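Local atomic coordinates of extracellular ligand-binding receptor (Desulfohalobium retbaense DSM 5692, PDB entry 5ERE), a protein that probably serves as an extracellular sensor, binding 2-oxo-4-methylpentanoic acid in a periplasmic-binding-protein-like region and cytosine in a separate Cache-type sensor region. Residues Glu20-Glu31 with Pro252-Cys263. Residues are numbered along the deposited sequence; the frame is centred on the assembly and turned at random.
Sequences EQQRAVELALAE and PGFFGVEAYDLC. With COI (2-oxo-4-methylpentanoic acid), chain B.
The amide of Gln-21 approaches the ring of Phe-255 obliquely, planes 88° apart, with NE2 3.8 Å from CD1. One face of that ring is covered by Phe-254, whose CD2 lies above its centre, while the edge receives Glu-20 OE2, near the ring plane, and keto oxygen O3 of 2-oxo-4-methylpentanoic acid, O3 being 3.4 Å from Phe-255 CE1. At the Tyr-260 edge lie Ala-24 O and Glu-31 OE1, and Ala-28 CB approaches obliquely. Phe-255 sits at one end of a packed helix pair in the periplasmic-binding-protein fold: the axes of 20-31 and 254-263 come within 7.9 Å, crossing at -33°, and Val-25 and Leu-262 reach strands of the parallel sheet. Glu-20 spans the start of the second helix, its extended chain, CG anti to the backbone N, carrying the carboxylate to N-cap Gly-253. The N-H of Gly-253 meets OE1 from above the carboxylate plane, nearly straight (173°), whereas Gly-256 N reaches Glu-20 OE2 at 2.9 Å on the anti side, tilted somewhat out of that plane. Both oxygens are engaged at the helix N-terminus, whose dipole probably favours the negative charge; OE1 also forms a salt bridge with Arg-214. A glutamine here would probably leave Arg-214 without its charged mate and, its NH2 being unable to accept, one glycine N-H without its present acceptor. Small residues permit the close approach: Ala-24 CB rests 3.3 Å from Gly-256 O, and Ala-28 CB touches Cys-263 CB. Val-25 CG2 packs against Cys-263 SG at 3.6 Å. Tyr-260 OH donates to OE2 of the poorly ordered Glu-31 from above the carboxylate plane, ring and carboxylate crossing at about a right angle. A water accepts from Gln-21 NE2 and donates to Phe-255 O and, at 2.7 Å, to Glu-258 OE1.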
ATOM      1  N   GLU A  20      20.108   4.169 -19.147  1.00 27.81           N
ATOM      2  CA  GLU A  20      20.042   3.062 -18.227  1.00 34.59           C
ATOM      3  C   GLU A  20      19.197   1.916 -18.807  1.00 33.63           C
ATOM      4  O   GLU A  20      19.592   0.744 -18.804  1.00 26.86           O
ATOM      5  CB  GLU A  20      19.461   3.537 -16.896  1.00 32.31           C
ATOM      6  CG  GLU A  20      19.371   2.414 -15.861  1.00 38.47           C
ATOM      7  CD  GLU A  20      19.043   2.903 -14.475  1.00 40.51           C
ATOM      8  OE1 GLU A  20      19.911   3.544 -13.830  1.00 37.92           O
ATOM      9  OE2 GLU A  20      17.918   2.636 -14.028  1.00 38.65           O
ATOM     10  N   GLN A  21      18.033   2.269 -19.324  1.00 29.28           N
ATOM     11  CA  GLN A  21      17.119   1.290 -19.885  1.00 29.02           C
ATOM     12  C   GLN A  21      17.749   0.612 -21.105  1.00 34.19           C
ATOM     13  O   GLN A  21      17.623  -0.600 -21.262  1.00 38.35           O
ATOM     14  CB  GLN A  21      15.790   1.936 -20.241  1.00 30.97           C
ATOM     15  CG  GLN A  21      15.017   2.407 -19.041  1.00 29.66           C
ATOM     16  CD  GLN A  21      13.827   3.309 -19.417  1.00 34.29           C
ATOM     17  OE1 GLN A  21      13.959   4.217 -20.231  1.00 36.12           O
ATOM     18  NE2 GLN A  21      12.677   3.028 -18.853  1.00 36.31           N
ATOM     19  N   GLN A  22      18.408   1.393 -21.956  1.00 35.89           N
ATOM     20  CA  GLN A  22      19.102   0.881 -23.128  1.00 34.39           C
ATOM     21  C   GLN A  22      20.184  -0.096 -22.743  1.00 40.55           C
ATOM     22  O   GLN A  22      20.272  -1.175 -23.323  1.00 30.03           O
ATOM     23  CB  GLN A  22      19.709   2.022 -23.917  1.00 37.95           C
ATOM     24  CG  GLN A  22      20.615   1.653 -25.092  1.00 38.18           C
ATOM     25  CD  GLN A  22      21.558   2.799 -25.423  1.00 50.21           C
ATOM     26  OE1 GLN A  22      21.259   3.625 -26.270  1.00 48.91           O
ATOM     27  NE2 GLN A  22      22.702   2.870 -24.716  1.00 63.36           N
ATOM     28  N   ARG A  23      21.023   0.303 -21.796  1.00 32.36           N
ATOM     29  CA  ARG A  23      22.023  -0.587 -21.228  1.00 32.57           C
ATOM     30  C   ARG A  23      21.460  -1.898 -20.702  1.00 40.82           C
ATOM     31  O   ARG A  23      22.010  -2.996 -20.980  1.00 36.91           O
ATOM     32  CB  ARG A  23      22.732   0.160 -20.100  1.00 36.40           C
ATOM     33  CG  ARG A  23      23.643   1.209 -20.630  1.00 29.30           C
ATOM     34  CD  ARG A  23      24.253   2.037 -19.490  1.00 32.02           C
ATOM     35  NE  ARG A  23      25.262   2.947 -19.997  1.00 33.67           N
ATOM     36  CZ  ARG A  23      25.876   3.862 -19.250  1.00 38.08           C
ATOM     37  NH1 ARG A  23      25.566   4.005 -17.976  1.00 37.02           N
ATOM     38  NH2 ARG A  23      26.794   4.637 -19.783  1.00 38.75           N
ATOM     39  N   ALA A  24      20.357  -1.817 -19.945  1.00 29.63           N
ATOM     40  CA  ALA A  24      19.840  -3.020 -19.328  1.00 33.62           C
ATOM     41  C   ALA A  24      19.262  -3.984 -20.388  1.00 34.98           C
ATOM     42  O   ALA A  24      19.416  -5.195 -20.282  1.00 39.24           O
ATOM     43  CB  ALA A  24      18.842  -2.687 -18.320  1.00 29.29           C
ATOM     44  N   VAL A  25      18.647  -3.419 -21.423  1.00 34.15           N
ATOM     45  CA  VAL A  25      18.058  -4.175 -22.510  1.00 34.72           C
ATOM     46  C   VAL A  25      19.117  -4.907 -23.306  1.00 40.99           C
ATOM     47  O   VAL A  25      18.921  -6.061 -23.682  1.00 38.27           O
ATOM     48  CB  VAL A  25      17.264  -3.262 -23.424  1.00 42.84           C
ATOM     49  CG1 VAL A  25      16.973  -3.911 -24.753  1.00 42.85           C
ATOM     50  CG2 VAL A  25      15.979  -2.904 -22.733  1.00 39.61           C
ATOM     51  N   GLU A  26      20.228  -4.231 -23.562  1.00 37.80           N
ATOM     52  CA  GLU A  26      21.283  -4.815 -24.355  1.00 40.24           C
ATOM     53  C   GLU A  26      21.992  -5.877 -23.559  1.00 45.91           C
ATOM     54  O   GLU A  26      22.317  -6.919 -24.113  1.00 42.26           O
ATOM     55  CB  GLU A  26      22.263  -3.774 -24.856  1.00 44.81           C
ATOM     56  CG  GLU A  26      21.565  -2.783 -25.785  1.00 60.07           C
ATOM     57  CD  GLU A  26      22.398  -2.363 -26.959  1.00 58.94           C
ATOM     58  OE1 GLU A  26      22.379  -3.096 -27.974  1.00 55.78           O
ATOM     59  OE2 GLU A  26      23.049  -1.298 -26.861  1.00 61.08           O
ATOM     60  N   LEU A  27      22.187  -5.646 -22.265  1.00 42.16           N
ATOM     61  CA  LEU A  27      22.807  -6.661 -21.412  1.00 44.09           C
ATOM     62  C   LEU A  27      21.950  -7.952 -21.331  1.00 48.50           C
ATOM     63  O   LEU A  27      22.455  -9.085 -21.429  1.00 48.91           O
ATOM     64  CB  LEU A  27      23.044  -6.066 -20.031  1.00 37.70           C
ATOM     65  CG  LEU A  27      23.802  -6.922 -19.029  1.00 46.18           C
ATOM     66  CD1 LEU A  27      25.226  -7.110 -19.485  1.00 56.43           C
ATOM     67  CD2 LEU A  27      23.789  -6.212 -17.716  1.00 52.35           C
ATOM     68  N   ALA A  28      20.643  -7.754 -21.190  1.00 37.51           N
ATOM     69  CA  ALA A  28      19.653  -8.810 -21.089  1.00 44.24           C
ATOM     70  C   ALA A  28      19.589  -9.671 -22.363  1.00 46.23           C
ATOM     71  O   ALA A  28      19.435 -10.901 -22.299  1.00 47.90           O
ATOM     72  CB  ALA A  28      18.305  -8.204 -20.803  1.00 36.88           C
ATOM     73  N   LEU A  29      19.707  -9.021 -23.514  1.00 54.34           N
ATOM     74  CA  LEU A  29      19.559  -9.710 -24.790  1.00 64.69           C
ATOM     75  C   LEU A  29      20.769 -10.564 -25.118  1.00 69.40           C
ATOM     76  O   LEU A  29      20.629 -11.667 -25.625  1.00 78.57           O
ATOM     77  CB  LEU A  29      19.334  -8.719 -25.925  1.00 62.32           C
ATOM     78  CG  LEU A  29      17.964  -8.889 -26.566  1.00 67.54           C
ATOM     79  CD1 LEU A  29      16.940  -8.433 -25.558  1.00 67.94           C
ATOM     80  CD2 LEU A  29      17.852  -8.119 -27.868  1.00 69.27           C
ATOM     81  N   ALA A  30      21.953 -10.023 -24.847  1.00 58.86           N
ATOM     82  CA  ALA A  30      23.190 -10.725 -25.098  1.00 61.87           C
ATOM     83  C   ALA A  30      23.202 -12.104 -24.407  1.00 67.67           C
ATOM     84  O   ALA A  30      23.599 -13.090 -25.015  1.00 77.45           O
ATOM     85  CB  ALA A  30      24.361  -9.879 -24.638  1.00 49.54           C
ATOM     86  N   GLU A  31      22.728 -12.162 -23.158  1.00 69.23           N
ATOM     87  CA  GLU A  31      22.779 -13.386 -22.356  1.00 81.23           C
ATOM     88  C   GLU A  31      21.665 -14.387 -22.685  1.00 91.32           C
ATOM     89  O   GLU A  31      21.892 -15.596 -22.655  1.00 98.30           O
ATOM     90  CB  GLU A  31      22.730 -13.044 -20.853  1.00 77.98           C
ATOM     91  CG  GLU A  31      21.403 -12.483 -20.342  1.00 78.89           C
ATOM     92  CD  GLU A  31      21.149 -12.767 -18.863  1.00 86.03           C
ATOM     93  OE1 GLU A  31      21.901 -12.254 -18.004  1.00 89.79           O
ATOM     94  OE2 GLU A  31      20.182 -13.507 -18.565  1.00 89.39           O
ATOM     95  N   PRO A 252      22.562  -0.157 -11.531  1.00 37.81           N
ATOM     96  CA  PRO A 252      21.322   0.204 -12.217  1.00 35.21           C
ATOM     97  C   PRO A 252      20.246   0.576 -11.224  1.00 28.35           C
ATOM     98  O   PRO A 252      20.136  -0.098 -10.204  1.00 39.59           O
ATOM     99  CB  PRO A 252      20.963  -1.079 -12.957  1.00 35.25           C
ATOM    100  CG  PRO A 252      21.512  -2.180 -12.076  1.00 39.81           C
ATOM    101  CD  PRO A 252      22.676  -1.609 -11.314  1.00 37.86           C
ATOM    102  N   GLY A 253      19.466   1.615 -11.498  1.00 35.03           N
ATOM    103  CA  GLY A 253      18.311   1.899 -10.675  1.00 35.70           C
ATOM    104  C   GLY A 253      17.061   1.179 -11.156  1.00 39.37           C
ATOM    105  O   GLY A 253      17.142   0.210 -11.896  1.00 34.11           O
ATOM    106  N   PHE A 254      15.905   1.683 -10.745  1.00 38.76           N
ATOM    107  CA  PHE A 254      14.632   1.021 -11.007  1.00 31.18           C
ATOM    108  C   PHE A 254      14.427   0.719 -12.470  1.00 34.69           C
ATOM    109  O   PHE A 254      13.926  -0.364 -12.846  1.00 34.13           O
ATOM    110  CB  PHE A 254      13.436   1.883 -10.542  1.00 33.20           C
ATOM    111  CG  PHE A 254      12.159   1.438 -11.141  1.00 33.45           C
ATOM    112  CD1 PHE A 254      11.507   0.336 -10.624  1.00 30.16           C
ATOM    113  CD2 PHE A 254      11.652   2.056 -12.265  1.00 31.24           C
ATOM    114  CE1 PHE A 254      10.347  -0.145 -11.209  1.00 34.29           C
ATOM    115  CE2 PHE A 254      10.498   1.586 -12.860  1.00 32.27           C
ATOM    116  CZ  PHE A 254       9.848   0.482 -12.330  1.00 27.41           C
ATOM    117  N   PHE A 255      14.765   1.684 -13.308  1.00 33.56           N
ATOM    118  CA  PHE A 255      14.392   1.551 -14.704  1.00 34.21           C
ATOM    119  C   PHE A 255      15.185   0.463 -15.415  1.00 38.22           C
ATOM    120  O   PHE A 255      14.629  -0.243 -16.230  1.00 35.73           O
ATOM    121  CB  PHE A 255      14.568   2.865 -15.417  1.00 32.99           C
ATOM    122  CG  PHE A 255      13.733   3.965 -14.823  1.00 37.83           C
ATOM    123  CD1 PHE A 255      12.437   4.166 -15.255  1.00 37.17           C
ATOM    124  CD2 PHE A 255      14.245   4.775 -13.803  1.00 28.42           C
ATOM    125  CE1 PHE A 255      11.636   5.183 -14.708  1.00 32.66           C
ATOM    126  CE2 PHE A 255      13.442   5.796 -13.241  1.00 32.52           C
ATOM    127  CZ  PHE A 255      12.137   5.989 -13.700  1.00 34.77           C
ATOM    128  N   GLY A 256      16.479   0.373 -15.127  1.00 35.81           N
ATOM    129  CA  GLY A 256      17.287  -0.748 -15.582  1.00 34.23           C
ATOM    130  C   GLY A 256      16.734  -2.091 -15.124  1.00 34.90           C
ATOM    131  O   GLY A 256      16.591  -3.020 -15.922  1.00 34.13           O
ATOM    132  N   VAL A 257      16.433  -2.196 -13.836  1.00 35.00           N
ATOM    133  CA  VAL A 257      15.944  -3.445 -13.246  1.00 35.62           C
ATOM    134  C   VAL A 257      14.646  -3.866 -13.932  1.00 35.26           C
ATOM    135  O   VAL A 257      14.467  -5.033 -14.326  1.00 29.25           O
ATOM    136  CB  VAL A 257      15.709  -3.288 -11.716  1.00 36.51           C
ATOM    137  CG1 VAL A 257      14.949  -4.507 -11.122  1.00 27.90           C
ATOM    138  CG2 VAL A 257      17.012  -3.049 -10.998  1.00 38.01           C
ATOM    139  N   GLU A 258      13.746  -2.910 -14.077  1.00 30.24           N
ATOM    140  CA  GLU A 258      12.488  -3.132 -14.751  1.00 27.97           C
ATOM    141  C   GLU A 258      12.661  -3.560 -16.206  1.00 31.38           C
ATOM    142  O   GLU A 258      11.926  -4.413 -16.711  1.00 34.18           O
ATOM    143  CB  GLU A 258      11.625  -1.844 -14.721  1.00 30.00           C
ATOM    144  CG  GLU A 258      10.273  -2.008 -15.401  1.00 29.94           C
ATOM    145  CD  GLU A 258       9.475  -0.678 -15.487  1.00 37.09           C
ATOM    146  OE1 GLU A 258      10.060   0.348 -15.936  1.00 38.89           O
ATOM    147  OE2 GLU A 258       8.274  -0.691 -15.118  1.00 37.02           O
ATOM    148  N   ALA A 259      13.564  -2.888 -16.897  1.00 30.01           N
ATOM    149  CA  ALA A 259      13.764  -3.133 -18.298  1.00 27.86           C
ATOM    150  C   ALA A 259      14.415  -4.527 -18.480  1.00 35.98           C
ATOM    151  O   ALA A 259      14.071  -5.236 -19.416  1.00 29.47           O
ATOM    152  CB  ALA A 259      14.603  -2.065 -18.916  1.00 36.80           C
ATOM    153  N   TYR A 260      15.284  -4.927 -17.555  1.00 29.42           N
ATOM    154  CA  TYR A 260      15.861  -6.251 -17.582  1.00 29.73           C
ATOM    155  C   TYR A 260      14.773  -7.333 -17.437  1.00 40.60           C
ATOM    156  O   TYR A 260      14.797  -8.339 -18.161  1.00 34.55           O
ATOM    157  CB  TYR A 260      16.930  -6.423 -16.466  1.00 30.74           C
ATOM    158  CG  TYR A 260      17.504  -7.809 -16.401  1.00 38.06           C
ATOM    159  CD1 TYR A 260      18.578  -8.166 -17.206  1.00 45.53           C
ATOM    160  CD2 TYR A 260      16.971  -8.775 -15.540  1.00 42.93           C
ATOM    161  CE1 TYR A 260      19.119  -9.471 -17.167  1.00 40.36           C
ATOM    162  CE2 TYR A 260      17.503 -10.076 -15.496  1.00 45.07           C
ATOM    163  CZ  TYR A 260      18.574 -10.408 -16.304  1.00 42.74           C
ATOM    164  OH  TYR A 260      19.118 -11.677 -16.252  1.00 49.77           O
ATOM    165  N   ASP A 261      13.834  -7.169 -16.503  1.00 40.37           N
ATOM    166  CA  ASP A 261      12.765  -8.172 -16.372  1.00 32.46           C
ATOM    167  C   ASP A 261      11.819  -8.201 -17.572  1.00 36.61           C
ATOM    168  O   ASP A 261      11.294  -9.276 -17.938  1.00 37.85           O
ATOM    169  CB  ASP A 261      11.936  -7.975 -15.110  1.00 34.72           C
ATOM    170  CG  ASP A 261      12.629  -8.475 -13.860  1.00 40.91           C
ATOM    171  OD1 ASP A 261      13.779  -8.959 -13.962  1.00 41.44           O
ATOM    172  OD2 ASP A 261      12.014  -8.374 -12.771  1.00 43.10           O
ATOM    173  N   LEU A 262      11.601  -7.063 -18.197  1.00 38.94           N
ATOM    174  CA  LEU A 262      10.847  -7.059 -19.435  1.00 37.27           C
ATOM    175  C   LEU A 262      11.526  -7.908 -20.499  1.00 34.95           C
ATOM    176  O   LEU A 262      10.861  -8.691 -21.170  1.00 35.55           O
ATOM    177  CB  LEU A 262      10.684  -5.656 -19.979  1.00 31.82           C
ATOM    178  CG  LEU A 262      10.226  -5.660 -21.447  1.00 41.29           C
ATOM    179  CD1 LEU A 262       8.868  -6.296 -21.523  1.00 43.85           C
ATOM    180  CD2 LEU A 262      10.161  -4.270 -21.933  1.00 49.55           C
ATOM    181  N   CYS A 263      12.835  -7.727 -20.699  1.00 38.50           N
ATOM    182  CA  CYS A 263      13.523  -8.523 -21.742  1.00 33.35           C
ATOM    183  C   CYS A 263      13.519  -9.978 -21.430  1.00 38.96           C
ATOM    184  O   CYS A 263      13.346 -10.796 -22.334  1.00 45.20           O
ATOM    185  CB  CYS A 263      14.960  -8.072 -21.986  1.00 40.76           C
ATOM    186  SG  CYS A 263      15.026  -6.395 -22.523  1.00 53.27           S
TER
HETATM  187  C1  COI B 601       6.813   7.605 -15.174  1.00 36.97           C
HETATM  188  O1  COI B 601       6.191   8.206 -16.090  1.00 37.44           O
HETATM  189  O2  COI B 601       6.229   6.879 -14.333  1.00 38.38           O
HETATM  190  C2  COI B 601       8.299   7.721 -15.140  1.00 41.90           C
HETATM  191  O3  COI B 601       8.934   7.185 -14.251  1.00 38.78           O
HETATM  192  C3  COI B 601       8.923   8.496 -16.275  1.00 42.07           C
HETATM  193  C4  COI B 601      10.376   8.692 -16.028  1.00 50.08           C
HETATM  194  C5  COI B 601      11.037   8.899 -17.374  1.00 44.57           C
HETATM  195  C6  COI B 601      10.465   9.905 -15.113  1.00 45.60           C
HETATM  196  O   HOH W   1      12.347   0.808 -17.248  1.00 34.26           O